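Protein Tube (Drosophila melanogaster, PDB 1D2Z) recruits the kinase Pelle to the plasma membrane through its Death domain and activates it in the Toll pathway that sets embryonic dorsoventral polarity. Local coordinates at residues B[74-77]-B[78-82]. Sequence-based numbering, arbitrary orientation.
Sequences IDEA and ANRLP
With CG of Asn79 anti to its own carbonyl carbon (chi1 -76°), the side chain folds back along the helix over the carbonyl of Asp75, and Arg80, set the same way and then extended from CG to NE, runs back past the carbonyl of Glu76 toward that residue's carboxylate. ND2 of Asn79 lies 3.0 Å from Asp75 O at an angle too poor for a hydrogen bond; the bonding partner of this oxygen is the backbone, Asn79 N donating to Asp75 O at 2.8 Å. Asn79 OD1 takes a weak hydrogen bond from Lys87. A turn is likewise closed by Ala78 N and Ile74 O (3.1 Å). Beyond this pair the i to i+4 pattern fades. Arg80 N splits its weak bonding between Glu76 O (3.4 Å) and Ala77 O (3.3 Å), and Leu81 N reaches back three residues to Ala78 O, so the last turn of helix 68-80 tightens toward 3-10 geometry. This helix belongs to the six-helix bundle of the Tube Death domain; Ile74 and Ala78 face inward onto Met90 of helix 87-96, while Asp75 forms salt bridges with Lys87 and Arg33. On the outer side, Glu76 OE1 lies above one face of the Arg80 guanidinium, offset toward its rim, 4.3 Å from NH2 of Arg80, so the two charges attract without a directed bond.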
# COMPACT_ATOMS: atom_id res chain seq x y z
N ILE B 74 18.49 -8.77 1.49
CA ILE B 74 18.15 -7.35 1.55
C ILE B 74 18.04 -6.96 3.03
O ILE B 74 18.61 -5.96 3.46
CB ILE B 74 16.81 -7.04 0.83
CG1 ILE B 74 16.89 -7.45 -0.65
CG2 ILE B 74 16.48 -5.56 0.94
CD1 ILE B 74 17.89 -6.66 -1.47
N ASP B 75 17.30 -7.76 3.80
CA ASP B 75 17.13 -7.51 5.23
C ASP B 75 18.49 -7.50 5.93
O ASP B 75 18.83 -6.54 6.63
CB ASP B 75 16.23 -8.57 5.87
CG ASP B 75 14.76 -8.34 5.60
OD1 ASP B 75 14.21 -7.33 6.10
OD2 ASP B 75 14.14 -9.17 4.90
N GLU B 76 19.28 -8.54 5.68
CA GLU B 76 20.61 -8.69 6.27
C GLU B 76 21.49 -7.47 6.05
O GLU B 76 21.92 -6.83 7.01
CB GLU B 76 21.31 -9.92 5.68
CG GLU B 76 22.75 -10.10 6.14
CD GLU B 76 23.55 -11.02 5.24
OE1 GLU B 76 23.94 -10.58 4.13
OE2 GLU B 76 23.79 -12.19 5.63
N ALA B 77 21.76 -7.16 4.78
CA ALA B 77 22.61 -6.03 4.42
C ALA B 77 22.13 -4.71 5.01
O ALA B 77 22.93 -3.94 5.53
CB ALA B 77 22.72 -5.92 2.90
N ALA B 78 20.83 -4.47 4.95
CA ALA B 78 20.25 -3.24 5.47
C ALA B 78 20.33 -3.15 6.99
O ALA B 78 20.49 -2.07 7.55
CB ALA B 78 18.82 -3.08 5.00
N ASN B 79 20.21 -4.30 7.66
CA ASN B 79 20.27 -4.33 9.12
C ASN B 79 21.64 -3.89 9.65
O ASN B 79 21.74 -3.40 10.78
CB ASN B 79 19.89 -5.71 9.65
CG ASN B 79 18.39 -5.96 9.60
OD1 ASN B 79 17.58 -5.03 9.69
ND2 ASN B 79 18.00 -7.23 9.45
N ARG B 80 22.68 -4.06 8.84
CA ARG B 80 24.04 -3.66 9.21
C ARG B 80 24.17 -2.14 9.13
O ARG B 80 25.00 -1.54 9.82
CB ARG B 80 25.06 -4.30 8.26
CG ARG B 80 25.13 -5.82 8.32
CD ARG B 80 26.04 -6.35 7.23
NE ARG B 80 26.35 -7.77 7.38
CZ ARG B 80 27.05 -8.48 6.50
NH1 ARG B 80 27.52 -7.91 5.40
NH2 ARG B 80 27.28 -9.77 6.73
N LEU B 81 23.35 -1.53 8.28
CA LEU B 81 23.34 -0.08 8.09
C LEU B 81 22.38 0.59 9.08
O LEU B 81 21.61 -0.09 9.76
CB LEU B 81 22.94 0.22 6.64
CG LEU B 81 23.88 -0.38 5.59
CD1 LEU B 81 23.30 -0.24 4.19
CD2 LEU B 81 25.25 0.27 5.68
N PRO B 82 22.42 1.93 9.19
CA PRO B 82 21.53 2.65 10.11
C PRO B 82 20.04 2.34 9.90
O PRO B 82 19.62 2.00 8.80
CB PRO B 82 21.87 4.12 9.84
CG PRO B 82 22.45 4.12 8.46
CD PRO B 82 23.30 2.88 8.48